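Local coordinates for transcriptional regulator, TetR family (Agrobacterium tumefaciens, PDB 3C2B), which probably binds cis-regulatory DNA through a predicted helix-turn-helix and so regulates transcription, as is usual for TetR-family proteins, at residues D22-L27 / A64-F69; D82-P87 / R151-L156; F96-L101 / K188-R193; R166-L171 / V199-L204. All coordinates share one frame; numbering follows the deposited sequence.

Contact 1. Residues D22-L27 / A64-F69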
loop_
_atom_site.group_PDB
_atom_site.type_symbol
_atom_site.label_atom_id
_atom_site.label_comp_id
_atom_site.label_asym_id
_atom_site.label_seq_id
_atom_site.Cartn_x
_atom_site.Cartn_y
_atom_site.Cartn_z
ATOM N N ASP A 22 -24.319 -6.979 7.837
ATOM C CA ASP A 22 -24.086 -5.650 8.418
ATOM C C ASP A 22 -23.496 -5.691 9.834
ATOM O O ASP A 22 -22.659 -4.862 10.184
ATOM C CB ASP A 22 -25.354 -4.796 8.406
ATOM C CG ASP A 22 -25.539 -4.020 7.103
ATOM O OD1 ASP A 22 -24.569 -3.802 6.332
ATOM O OD2 ASP A 22 -26.697 -3.609 6.856
ATOM N N GLN A 23 -23.932 -6.646 10.647
ATOM C CA GLN A 23 -23.344 -6.835 11.973
ATOM C C GLN A 23 -21.899 -7.315 11.891
ATOM O O GLN A 23 -21.044 -6.915 12.703
ATOM C CB GLN A 23 -24.171 -7.813 12.812
ATOM C CG GLN A 23 -25.454 -7.223 13.411
ATOM C CD GLN A 23 -25.280 -5.796 13.922
ATOM O OE1 GLN A 23 -26.067 -4.915 13.578
ATOM N NE2 GLN A 23 -24.245 -5.564 14.736
ATOM N N ALA A 24 -21.635 -8.170 10.901
ATOM C CA ALA A 24 -20.321 -8.782 10.726
ATOM C C ALA A 24 -19.296 -7.754 10.220
ATOM O O ALA A 24 -18.155 -7.716 10.704
ATOM C CB ALA A 24 -20.404 -10.005 9.812
ATOM N N LEU A 25 -19.723 -6.927 9.266
ATOM C CA LEU A 25 -18.966 -5.751 8.813
ATOM C C LEU A 25 -18.658 -4.800 9.980
ATOM O O LEU A 25 -17.518 -4.368 10.130
ATOM C CB LEU A 25 -19.723 -5.010 7.698
ATOM C CG LEU A 25 -19.512 -5.443 6.235
ATOM C CD1 LEU A 25 -19.265 -6.949 6.068
ATOM C CD2 LEU A 25 -20.633 -4.953 5.308
ATOM N N ARG A 26 -19.679 -4.508 10.794
ATOM C CA ARG A 26 -19.548 -3.702 12.009
ATOM C C ARG A 26 -18.493 -4.258 12.981
ATOM O O ARG A 26 -17.619 -3.512 13.425
ATOM C CB ARG A 26 -20.911 -3.561 12.706
ATOM C CG ARG A 26 -20.863 -3.048 14.153
ATOM C CD ARG A 26 -22.166 -2.341 14.556
ATOM N NE ARG A 26 -22.289 -1.032 13.889
ATOM C CZ ARG A 26 -23.362 -0.235 13.937
ATOM N NH1 ARG A 26 -24.451 -0.579 14.626
ATOM N NH2 ARG A 26 -23.344 0.921 13.281
ATOM N N LEU A 27 -18.586 -5.550 13.312
ATOM C CA LEU A 27 -17.631 -6.183 14.246
ATOM C C LEU A 27 -16.209 -6.029 13.739
ATOM O O LEU A 27 -15.279 -5.762 14.499
ATOM C CB LEU A 27 -17.927 -7.676 14.429
ATOM C CG LEU A 27 -19.003 -8.115 15.428
ATOM C CD1 LEU A 27 -19.280 -9.608 15.251
ATOM C CD2 LEU A 27 -18.611 -7.806 16.887
ATOM N N ALA A 64 -16.223 -14.440 2.637
ATOM C CA ALA A 64 -16.436 -14.150 1.220
ATOM C C ALA A 64 -17.764 -13.436 0.950
ATOM O O ALA A 64 -17.831 -12.558 0.075
ATOM C CB ALA A 64 -16.330 -15.440 0.375
ATOM N N ALA A 65 -18.814 -13.815 1.687
ATOM C CA ALA A 65 -20.133 -13.207 1.513
ATOM C C ALA A 65 -20.119 -11.782 2.040
ATOM O O ALA A 65 -20.773 -10.918 1.482
ATOM C CB ALA A 65 -21.237 -14.043 2.182
HETATM N N MSE A 66 -19.364 -11.554 3.110
HETATM C CA MSE A 66 -19.088 -10.217 3.636
HETATM C C MSE A 66 -18.394 -9.308 2.579
HETATM O O MSE A 66 -18.780 -8.150 2.367
HETATM C CB MSE A 66 -18.194 -10.325 4.887
HETATM C CG MSE A 66 -18.824 -10.999 6.128
HETATM SE SE MSE A 66 -17.556 -11.137 7.653
HETATM C CE MSE A 66 -17.151 -9.241 7.922
ATOM N N ILE A 67 -17.361 -9.845 1.938
ATOM C CA ILE A 67 -16.667 -9.150 0.842
ATOM C C ILE A 67 -17.606 -8.885 -0.363
ATOM O O ILE A 67 -17.622 -7.767 -0.887
ATOM C CB ILE A 67 -15.385 -9.905 0.387
ATOM C CG1 ILE A 67 -14.340 -9.897 1.513
ATOM C CG2 ILE A 67 -14.811 -9.308 -0.919
ATOM C CD1 ILE A 67 -13.043 -10.672 1.230
ATOM N N THR A 68 -18.385 -9.888 -0.794
ATOM C CA THR A 68 -19.262 -9.697 -1.962
ATOM C C THR A 68 -20.562 -8.945 -1.633
ATOM O O THR A 68 -21.167 -8.354 -2.529
ATOM C CB THR A 68 -19.552 -11.005 -2.723
ATOM O OG1 THR A 68 -20.409 -11.845 -1.943
ATOM C CG2 THR A 68 -18.253 -11.739 -3.040
ATOM N N PHE A 69 -20.991 -8.982 -0.370
ATOM C CA PHE A 69 -22.113 -8.157 0.125
ATOM C C PHE A 69 -21.705 -6.685 0.095
ATOM O O PHE A 69 -22.479 -5.842 -0.345
ATOM C CB PHE A 69 -22.498 -8.582 1.563
ATOM C CG PHE A 69 -23.461 -7.644 2.274
ATOM C CD1 PHE A 69 -24.814 -7.595 1.921
ATOM C CD2 PHE A 69 -23.023 -6.841 3.333
ATOM C CE1 PHE A 69 -25.709 -6.734 2.593
ATOM C CE2 PHE A 69 -23.923 -5.982 4.014
ATOM C CZ PHE A 69 -25.262 -5.934 3.646
#

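Contact 2. Residues D82-P87 / R151-L156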
loop_
_atom_site.group_PDB
_atom_site.type_symbol
_atom_site.label_atom_id
_atom_site.label_comp_id
_atom_site.label_asym_id
_atom_site.label_seq_id
_atom_site.Cartn_x
_atom_site.Cartn_y
_atom_site.Cartn_z
ATOM N N ASP A 82 -17.533 9.924 -24.323
ATOM C CA ASP A 82 -16.655 9.691 -25.472
ATOM C C ASP A 82 -15.568 10.764 -25.580
ATOM O O ASP A 82 -14.386 10.438 -25.686
ATOM C CB ASP A 82 -17.478 9.596 -26.760
ATOM C CG ASP A 82 -16.862 8.646 -27.793
ATOM O OD1 ASP A 82 -17.277 7.459 -27.843
ATOM O OD2 ASP A 82 -15.974 9.094 -28.564
ATOM N N ARG A 83 -15.961 12.037 -25.515
ATOM C CA ARG A 83 -15.000 13.129 -25.683
ATOM C C ARG A 83 -15.118 14.278 -24.670
ATOM O O ARG A 83 -16.206 14.561 -24.155
ATOM C CB ARG A 83 -15.022 13.636 -27.118
ATOM C CG ARG A 83 -14.341 12.676 -28.099
ATOM C CD ARG A 83 -13.914 13.372 -29.386
ATOM N NE ARG A 83 -13.174 14.601 -29.083
ATOM C CZ ARG A 83 -12.234 15.147 -29.852
ATOM N NH1 ARG A 83 -11.648 16.268 -29.454
ATOM N NH2 ARG A 83 -11.858 14.574 -30.994
ATOM N N VAL A 84 -13.986 14.923 -24.387
ATOM C CA VAL A 84 -13.918 15.964 -23.354
ATOM C C VAL A 84 -13.074 17.147 -23.798
ATOM O O VAL A 84 -12.233 17.012 -24.678
ATOM C CB VAL A 84 -13.313 15.422 -22.001
ATOM C CG1 VAL A 84 -14.296 14.513 -21.266
ATOM C CG2 VAL A 84 -12.014 14.711 -22.250
ATOM N N SER A 85 -13.305 18.300 -23.180
ATOM C CA SER A 85 -12.409 19.446 -23.298
ATOM C C SER A 85 -11.285 19.242 -22.290
ATOM O O SER A 85 -11.400 18.394 -21.392
ATOM C CB SER A 85 -13.138 20.724 -22.931
ATOM O OG SER A 85 -13.639 20.648 -21.596
ATOM N N ALA A 86 -10.220 20.033 -22.424
ATOM C CA ALA A 86 -9.098 19.964 -21.519
ATOM C C ALA A 86 -9.470 20.300 -20.056
ATOM O O ALA A 86 -9.088 19.553 -19.151
ATOM C CB ALA A 86 -7.911 20.796 -22.027
ATOM N N PRO A 87 -10.220 21.411 -19.814
ATOM C CA PRO A 87 -10.716 21.691 -18.436
ATOM C C PRO A 87 -11.601 20.574 -17.855
ATOM O O PRO A 87 -11.485 20.270 -16.676
ATOM C CB PRO A 87 -11.581 22.952 -18.601
ATOM C CG PRO A 87 -11.250 23.513 -19.951
ATOM C CD PRO A 87 -10.641 22.446 -20.788
ATOM N N ARG A 151 -7.007 10.542 -24.062
ATOM C CA ARG A 151 -6.275 10.130 -25.275
ATOM C C ARG A 151 -7.067 10.473 -26.559
ATOM O O ARG A 151 -6.544 11.138 -27.441
ATOM C CB ARG A 151 -6.013 8.620 -25.254
ATOM C CG ARG A 151 -4.910 8.154 -26.196
ATOM C CD ARG A 151 -5.032 6.656 -26.454
ATOM N NE ARG A 151 -6.372 6.342 -26.955
ATOM C CZ ARG A 151 -6.788 6.595 -28.199
ATOM N NH1 ARG A 151 -5.984 7.154 -29.103
ATOM N NH2 ARG A 151 -8.028 6.301 -28.540
ATOM N N ARG A 152 -8.319 10.009 -26.655
ATOM C CA ARG A 152 -9.156 10.263 -27.845
ATOM C C ARG A 152 -9.200 11.739 -28.225
ATOM O O ARG A 152 -9.294 12.086 -29.417
ATOM C CB ARG A 152 -10.587 9.818 -27.609
ATOM C CG ARG A 152 -10.805 8.364 -27.716
ATOM C CD ARG A 152 -12.276 8.071 -27.952
ATOM N NE ARG A 152 -12.697 6.938 -27.137
ATOM C CZ ARG A 152 -13.220 7.053 -25.912
ATOM N NH1 ARG A 152 -13.423 8.248 -25.370
ATOM N NH2 ARG A 152 -13.566 5.970 -25.231
ATOM N N SER A 153 -9.139 12.598 -27.212
ATOM C CA SER A 153 -9.392 13.993 -27.403
ATOM C C SER A 153 -8.117 14.722 -27.703
ATOM O O SER A 153 -8.118 15.937 -27.825
ATOM C CB SER A 153 -10.095 14.580 -26.188
ATOM O OG SER A 153 -11.374 13.983 -26.012
ATOM N N GLY A 154 -7.028 13.965 -27.841
ATOM C CA GLY A 154 -5.726 14.506 -28.178
ATOM C C GLY A 154 -4.968 15.103 -27.006
ATOM O O GLY A 154 -3.929 15.763 -27.213
ATOM N N TYR A 155 -5.464 14.891 -25.781
ATOM C CA TYR A 155 -4.852 15.540 -24.587
ATOM C C TYR A 155 -3.811 14.696 -23.829
ATOM O O TYR A 155 -3.022 15.240 -23.078
ATOM C CB TYR A 155 -5.926 16.027 -23.603
ATOM C CG TYR A 155 -6.899 17.030 -24.178
ATOM C CD1 TYR A 155 -6.457 18.250 -24.732
ATOM C CD2 TYR A 155 -8.278 16.766 -24.158
ATOM C CE1 TYR A 155 -7.364 19.163 -25.257
ATOM C CE2 TYR A 155 -9.182 17.678 -24.670
ATOM C CZ TYR A 155 -8.727 18.863 -25.225
ATOM O OH TYR A 155 -9.660 19.739 -25.723
ATOM N N LEU A 156 -3.823 13.383 -24.039
ATOM C CA LEU A 156 -2.899 12.441 -23.377
ATOM C C LEU A 156 -2.190 11.563 -24.388
ATOM O O LEU A 156 -2.801 11.080 -25.341
ATOM C CB LEU A 156 -3.642 11.510 -22.409
ATOM C CG LEU A 156 -4.403 12.149 -21.265
ATOM C CD1 LEU A 156 -5.063 11.016 -20.492
ATOM C CD2 LEU A 156 -3.423 12.953 -20.394
#

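Contact 3. Residues F96-L101 / K188-R193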
loop_
_atom_site.group_PDB
_atom_site.type_symbol
_atom_site.label_atom_id
_atom_site.label_comp_id
_atom_site.label_asym_id
_atom_site.label_seq_id
_atom_site.Cartn_x
_atom_site.Cartn_y
_atom_site.Cartn_z
ATOM N N PHE A 96 -11.833 12.178 -9.755
ATOM C CA PHE A 96 -11.426 10.810 -9.645
ATOM C C PHE A 96 -10.400 10.585 -8.483
ATOM O O PHE A 96 -10.591 9.730 -7.601
ATOM C CB PHE A 96 -10.831 10.304 -10.961
ATOM C CG PHE A 96 -10.280 8.948 -10.814
ATOM C CD1 PHE A 96 -11.134 7.832 -10.907
ATOM C CD2 PHE A 96 -8.926 8.764 -10.476
ATOM C CE1 PHE A 96 -10.652 6.535 -10.702
ATOM C CE2 PHE A 96 -8.424 7.445 -10.253
ATOM C CZ PHE A 96 -9.307 6.333 -10.357
ATOM N N ALA A 97 -9.302 11.335 -8.504
ATOM C CA ALA A 97 -8.225 11.111 -7.512
ATOM C C ALA A 97 -8.752 11.212 -6.078
ATOM O O ALA A 97 -8.420 10.385 -5.232
ATOM C CB ALA A 97 -7.083 12.081 -7.761
ATOM N N HIS A 98 -9.594 12.217 -5.825
ATOM C CA HIS A 98 -10.183 12.459 -4.515
ATOM C C HIS A 98 -11.155 11.320 -4.131
ATOM O O HIS A 98 -11.114 10.817 -3.000
ATOM C CB HIS A 98 -10.898 13.844 -4.579
ATOM C CG HIS A 98 -11.270 14.439 -3.248
ATOM N ND1 HIS A 98 -11.522 15.796 -3.097
ATOM C CD2 HIS A 98 -11.492 13.880 -2.027
ATOM C CE1 HIS A 98 -11.877 16.041 -1.842
ATOM N NE2 HIS A 98 -11.846 14.900 -1.172
ATOM N N ASP A 99 -12.034 10.928 -5.074
ATOM C CA ASP A 99 -12.863 9.719 -4.924
ATOM C C ASP A 99 -12.019 8.453 -4.595
ATOM O O ASP A 99 -12.373 7.687 -3.725
ATOM C CB ASP A 99 -13.647 9.451 -6.207
ATOM C CG ASP A 99 -14.728 10.468 -6.470
ATOM O OD1 ASP A 99 -15.064 11.280 -5.578
ATOM O OD2 ASP A 99 -15.280 10.439 -7.593
ATOM N N LEU A 100 -10.930 8.233 -5.298
ATOM C CA LEU A 100 -10.022 7.088 -4.989
ATOM C C LEU A 100 -9.532 7.097 -3.515
ATOM O O LEU A 100 -9.677 6.108 -2.783
ATOM C CB LEU A 100 -8.830 7.034 -5.958
ATOM C CG LEU A 100 -7.778 5.904 -5.664
ATOM C CD1 LEU A 100 -8.433 4.495 -5.582
ATOM C CD2 LEU A 100 -6.658 5.885 -6.750
ATOM N N LEU A 101 -8.989 8.237 -3.096
ATOM C CA LEU A 101 -8.471 8.399 -1.752
ATOM C C LEU A 101 -9.563 8.106 -0.708
ATOM O O LEU A 101 -9.358 7.370 0.260
ATOM C CB LEU A 101 -7.921 9.816 -1.616
ATOM C CG LEU A 101 -6.589 9.978 -2.351
ATOM C CD1 LEU A 101 -6.289 11.482 -2.594
ATOM C CD2 LEU A 101 -5.389 9.175 -1.677
ATOM N N LYS A 188 -6.316 15.232 6.479
ATOM C CA LYS A 188 -7.520 15.725 5.843
ATOM C C LYS A 188 -7.125 16.713 4.732
ATOM O O LYS A 188 -7.421 17.902 4.821
ATOM C CB LYS A 188 -8.462 16.369 6.890
ATOM C CG LYS A 188 -9.456 15.398 7.558
ATOM C CD LYS A 188 -10.849 15.417 6.872
ATOM C CE LYS A 188 -11.358 13.977 6.584
ATOM N NZ LYS A 188 -12.745 13.916 6.015
ATOM N N ASP A 189 -6.445 16.221 3.694
ATOM C CA ASP A 189 -6.083 17.093 2.572
ATOM C C ASP A 189 -6.198 16.362 1.221
ATOM O O ASP A 189 -5.354 16.538 0.335
ATOM C CB ASP A 189 -4.684 17.721 2.780
ATOM C CG ASP A 189 -3.531 16.728 2.508
ATOM O OD1 ASP A 189 -3.674 15.493 2.761
ATOM O OD2 ASP A 189 -2.476 17.209 2.018
ATOM N N PHE A 190 -7.261 15.574 1.061
ATOM C CA PHE A 190 -7.451 14.816 -0.170
ATOM C C PHE A 190 -7.568 15.708 -1.383
ATOM O O PHE A 190 -7.112 15.362 -2.461
ATOM C CB PHE A 190 -8.613 13.828 -0.069
ATOM C CG PHE A 190 -8.341 12.655 0.861
ATOM C CD1 PHE A 190 -7.049 12.394 1.330
ATOM C CD2 PHE A 190 -9.369 11.801 1.247
ATOM C CE1 PHE A 190 -6.760 11.287 2.169
ATOM C CE2 PHE A 190 -9.087 10.686 2.099
ATOM C CZ PHE A 190 -7.764 10.444 2.548
ATOM N N SER A 191 -8.211 16.852 -1.194
ATOM C CA SER A 191 -8.374 17.824 -2.241
ATOM C C SER A 191 -7.041 18.295 -2.798
ATOM O O SER A 191 -6.861 18.365 -4.015
ATOM C CB SER A 191 -9.083 19.046 -1.668
ATOM O OG SER A 191 -9.941 19.516 -2.645
ATOM N N ALA A 192 -6.131 18.686 -1.909
ATOM C CA ALA A 192 -4.806 19.164 -2.318
ATOM C C ALA A 192 -4.008 18.025 -2.939
ATOM O O ALA A 192 -3.311 18.214 -3.929
ATOM C CB ALA A 192 -4.041 19.754 -1.124
ATOM N N ARG A 193 -4.123 16.831 -2.379
ATOM C CA ARG A 193 -3.421 15.682 -2.921
ATOM C C ARG A 193 -3.863 15.352 -4.338
ATOM O O ARG A 193 -3.035 15.060 -5.200
ATOM C CB ARG A 193 -3.563 14.460 -1.987
ATOM C CG ARG A 193 -2.944 13.162 -2.560
ATOM C CD ARG A 193 -1.489 13.421 -3.101
ATOM N NE ARG A 193 -0.665 13.989 -2.031
ATOM C CZ ARG A 193 0.468 14.672 -2.202
ATOM N NH1 ARG A 193 1.120 15.133 -1.140
ATOM N NH2 ARG A 193 0.952 14.910 -3.423
#

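Contact 4. Residues R166-L171 / V199-L204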
loop_
_atom_site.group_PDB
_atom_site.type_symbol
_atom_site.label_atom_id
_atom_site.label_comp_id
_atom_site.label_asym_id
_atom_site.label_seq_id
_atom_site.Cartn_x
_atom_site.Cartn_y
_atom_site.Cartn_z
ATOM N N ARG A 166 -1.361 3.012 -13.870
ATOM C CA ARG A 166 -0.394 2.621 -12.838
ATOM C C ARG A 166 0.335 3.823 -12.193
ATOM O O ARG A 166 0.381 3.942 -10.917
ATOM C CB ARG A 166 0.591 1.513 -13.363
ATOM C CG ARG A 166 1.451 0.910 -12.246
ATOM C CD ARG A 166 2.572 -0.053 -12.752
ATOM N NE ARG A 166 3.329 -0.612 -11.637
ATOM C CZ ARG A 166 4.270 0.040 -10.934
ATOM N NH1 ARG A 166 4.615 1.282 -11.236
ATOM N NH2 ARG A 166 4.863 -0.542 -9.915
ATOM N N SER A 167 0.889 4.687 -13.049
ATOM C CA SER A 167 1.572 5.899 -12.625
ATOM C C SER A 167 0.619 6.833 -11.872
ATOM O O SER A 167 0.952 7.307 -10.806
ATOM C CB SER A 167 2.141 6.664 -13.819
ATOM O OG SER A 167 3.214 5.952 -14.432
ATOM N N PHE A 168 -0.558 7.076 -12.419
ATOM C CA PHE A 168 -1.549 7.953 -11.806
ATOM C C PHE A 168 -1.917 7.443 -10.437
ATOM O O PHE A 168 -1.965 8.212 -9.465
ATOM C CB PHE A 168 -2.794 8.010 -12.694
ATOM C CG PHE A 168 -3.773 9.111 -12.349
ATOM C CD1 PHE A 168 -3.352 10.324 -11.783
ATOM C CD2 PHE A 168 -5.131 8.935 -12.603
ATOM C CE1 PHE A 168 -4.280 11.345 -11.514
ATOM C CE2 PHE A 168 -6.053 9.968 -12.352
ATOM C CZ PHE A 168 -5.617 11.172 -11.795
ATOM N N TYR A 169 -2.091 6.137 -10.324
ATOM C CA TYR A 169 -2.542 5.561 -9.065
ATOM C C TYR A 169 -1.452 5.759 -8.026
ATOM O O TYR A 169 -1.737 6.137 -6.880
ATOM C CB TYR A 169 -2.867 4.073 -9.286
ATOM C CG TYR A 169 -3.506 3.374 -8.104
ATOM C CD1 TYR A 169 -2.792 3.092 -6.941
ATOM C CD2 TYR A 169 -4.835 2.998 -8.167
ATOM C CE1 TYR A 169 -3.431 2.455 -5.863
ATOM C CE2 TYR A 169 -5.463 2.334 -7.113
ATOM C CZ TYR A 169 -4.782 2.089 -5.991
ATOM O OH TYR A 169 -5.461 1.432 -5.019
ATOM N N GLY A 170 -0.204 5.468 -8.397
ATOM C CA GLY A 170 0.910 5.602 -7.431
ATOM C C GLY A 170 1.102 7.064 -7.027
ATOM O O GLY A 170 1.391 7.388 -5.861
ATOM N N LEU A 171 0.933 7.963 -7.989
ATOM C CA LEU A 171 0.989 9.413 -7.706
ATOM C C LEU A 171 -0.108 9.906 -6.755
ATOM O O LEU A 171 0.148 10.757 -5.898
ATOM C CB LEU A 171 0.982 10.261 -8.986
ATOM C CG LEU A 171 2.217 10.134 -9.916
ATOM C CD1 LEU A 171 1.935 10.815 -11.277
ATOM C CD2 LEU A 171 3.513 10.772 -9.298
ATOM N N VAL A 199 -1.639 17.422 -11.625
ATOM C CA VAL A 199 -0.511 18.206 -12.193
ATOM C C VAL A 199 0.647 17.279 -12.640
ATOM O O VAL A 199 1.135 17.378 -13.776
ATOM C CB VAL A 199 0.012 19.331 -11.222
ATOM C CG1 VAL A 199 1.231 20.050 -11.771
ATOM C CG2 VAL A 199 -1.082 20.373 -10.975
ATOM N N ALA A 200 1.058 16.365 -11.759
ATOM C CA ALA A 200 2.104 15.384 -12.075
ATOM C C ALA A 200 1.709 14.443 -13.278
ATOM O O ALA A 200 2.476 14.263 -14.221
ATOM C CB ALA A 200 2.470 14.567 -10.801
ATOM N N PHE A 201 0.534 13.847 -13.214
ATOM C CA PHE A 201 0.016 13.005 -14.307
ATOM C C PHE A 201 0.014 13.710 -15.677
ATOM O O PHE A 201 0.383 13.119 -16.698
ATOM C CB PHE A 201 -1.392 12.512 -13.954
ATOM C CG PHE A 201 -1.977 11.551 -14.971
ATOM C CD1 PHE A 201 -1.442 10.284 -15.145
ATOM C CD2 PHE A 201 -3.030 11.937 -15.791
ATOM C CE1 PHE A 201 -1.993 9.397 -16.106
ATOM C CE2 PHE A 201 -3.556 11.061 -16.753
ATOM C CZ PHE A 201 -3.033 9.798 -16.905
ATOM N N LEU A 202 -0.336 14.989 -15.691
ATOM C CA LEU A 202 -0.417 15.774 -16.926
ATOM C C LEU A 202 0.962 16.179 -17.450
ATOM O O LEU A 202 1.174 16.288 -18.658
ATOM C CB LEU A 202 -1.349 16.983 -16.727
ATOM C CG LEU A 202 -2.849 16.629 -16.588
ATOM C CD1 LEU A 202 -3.737 17.886 -16.491
ATOM C CD2 LEU A 202 -3.370 15.741 -17.752
ATOM N N THR A 203 1.905 16.401 -16.537
ATOM C CA THR A 203 3.302 16.554 -16.899
ATOM C C THR A 203 3.819 15.300 -17.606
ATOM O O THR A 203 4.486 15.391 -18.625
ATOM C CB THR A 203 4.152 16.882 -15.671
ATOM O OG1 THR A 203 3.650 18.087 -15.090
ATOM C CG2 THR A 203 5.614 17.085 -16.063
ATOM N N LEU A 204 3.476 14.134 -17.088
ATOM C CA LEU A 204 3.993 12.874 -17.631
ATOM C C LEU A 204 3.374 12.530 -18.977
ATOM O O LEU A 204 4.059 12.186 -19.907
ATOM C CB LEU A 204 3.704 11.758 -16.628
ATOM C CG LEU A 204 4.768 11.096 -15.752
ATOM C CD1 LEU A 204 6.057 11.868 -15.600
ATOM C CD2 LEU A 204 4.233 10.648 -14.423
#

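Contact 1. Residues D22-L27 / A64-F69
The ring of Phe69 meets helix 15-31 with its edge: Asp22 OD1 and Leu25 CD2 both lie near its plane at the rim. Asp22 OD1 approaches Phe69 CE2 to 3.2 Å, so the carboxylate oxygen faces ring hydrogens, which carry a slight positive charge, and the two flat groups stand 69° apart. Leu25 spreads its branches over two partners. Its CD2 reaches Phe69 CD2 at 3.6 Å, while its CD1 packs on Met66, 3.6 Å from CE and nearly as close to CB. A forked aliphatic chain suits this place because one residue can pack against a ring with one methyl and against the selenomethionine chain with the other. Phe69 has CG anti to its backbone N (chi1 169°), and the ring that follows reaches Asp22 and Leu25. In Met66, present as selenomethionine, SE sits 3.7 Å from Ala24 CB, and the bend at chi3 carries CE to within 3.3 Å of Ala24 O. The small methyl of Ala24 lets the long, flexible chain lie close to the helix, with Leu36 and Leu41 packing on Ala24 as well. No hydrogen bond joins the two segments, whose axes pass 10.1 Å apart at 98°. Such a nearly perpendicular pairing belongs to the TetR DNA-binding domain, where the first helix packs against the helix that follows the helix-turn-helix and leads toward the C-terminal domain.

Contact 2. Residues D82-P87 / R151-L156
Tyr155 and Ser153 receive the chain entering helix 86-104 just where helix 137-152 ends in a Schellman motif, with Gly154 taking the positive phi of the turn. From Tyr155 CB the chain passes to CG, held anti to the carbonyl carbon (chi1 -59°), and the ring then reaches residues 84-86. CE1 lies 3.7 Å from Ala86 CB, a methyl that sits over one ring face in a CH-pi contact; Val84 O lies at the ring's edge, in its plane, 3.1 Å from CE2. At the tip, OH is hydrogen-bonded to Glu213, whose carboxylate also takes Ala86 N, so helix 208-214 joins the contact here. Across the opposite face of the ring lies Ser153 O, over its centre. Lys209 makes a cation-pi interaction with Tyr155. Tyrosine suits this place because its ring offers two flat faces and its hydroxyl a polar end. Arg83 runs past Ser153 and lays its guanidinium over Ser153 CA, with CZ 3.9 Å from that atom. Farther out, the Asp82 carboxylate and the Arg152 guanidinium are stacked, their planes 24° apart; no N-H points at Asp82 OD2, and any attraction is probably one of charge alone. Ser153, small and hydroxylated, bonds back to Ala149 O while its OG accepts Val84 N at 3.2 Å, with a nearly straight N-H...O angle of 175°.

Contact 3. Residues F96-L101 / K188-R193
Phe190 and Leu101 bury more surface than any other residues here, with His98 third. The Phe190 ring lies against the base of Leu101, whose CB sits over the ring centre, 3.8 Å from the centroid and 11° off the normal, in a CH-pi contact. Phe190 has CG anti to its carbonyl carbon (chi1 -70°), and its flat ring is well matched to a slim methylene. Leu101 uses its outer end differently: CD1 packs at 3.7 Å on CG of Arg193, one helical turn after the phenylalanine. His98 reaches across at about a right angle to Phe190. Its CG is anti to the backbone N (chi1 -165°), and its CD2 comes to 3.5 Å from Phe190 CB. One face of the imidazole is laid over the backbone, with Phe190 C above its centre and Ser191 N nearer the rim. A flat ring suits this spot, since it can cover the first turn of a helix closely without needing a bond. No hydrogen bond spans the two segments. The guanidinium of Arg193 leads away to a salt bridge with Glu163 of the second subunit, which links this contact to the dimer partner. In the all-helical C-terminal domain the second half of helix 86-104 thus receives the start of helix 190-205; Ala97 and Leu101 also touch Ile172 of helix 161-173, and Phe96 packs on helix 137-152.

Contact 4. Residues R166-L171 / V199-L204
Phe168 and Phe201 join helix 161-173 to helix 190-205, a pair that meets its copy in the second subunit in the manner of the four-helix dimer interface of TetR regulators. The segments run roughly antiparallel, 153° between their directions, with axes 9.8 Å apart. The two phenylalanine rings meet obliquely: centroids lie 4.5 Å apart and the planes are turned by 33°. Phe168 CG stands over one face of the Phe201 ring, toward its rim, and Phe168 CB touches Phe201 CD1 at 3.6 Å. Both residues hold CG anti to the backbone N (chi1 -176° in Phe201). Large flat side chains suit this buried place because each can cover part of the other, and Leu93 of helix 86-104 touches both. This is the interior of the AefR-like C-terminal domain, where Leu156 also reaches Phe201. A turn farther along helix 161-173, Leu171 turns a single methyl to the other helix. Its CD1 lies 3.8 Å from Ala200 CB and 3.9 Å from Leu204 CD2, so one methyl touches both; the short alanine lets the leucine come close. Leu171 and Leu204 each also pack on the same residue of the second subunit. Near the phenylalanine pair, the small polar Ser167 turns its CB toward helix 190-205, and its OG is hydrogen-bonded to Tyr205 OH. The same methyl of Leu171, CD1, also lies 3.9 Å from the backbone N of Phe201.

Reading from the N terminus, contact 1 closes first, bringing helix 59-71 back across helix 15-31 and completing the presumed DNA-binding part before any other contact opens. Contact 2 then opens at 82-87 and contact 3 at 96-101, both using helix 86-104; contact 2 closes at 151-156 before contact 3 closes at 188-193, so the two cross. Contact 4 opens at 166-171, inside the span of contact 3, and closes beyond it at 199-204, crossing it in turn. None nests within another. Contacts 2 and 4 follow in series yet touch; contacts 3 and 4 also touch and share helix 190-205. Contact 1 stands apart, its centre about 26 Å from that of contact 3, while the other three interlock the C-terminal helices.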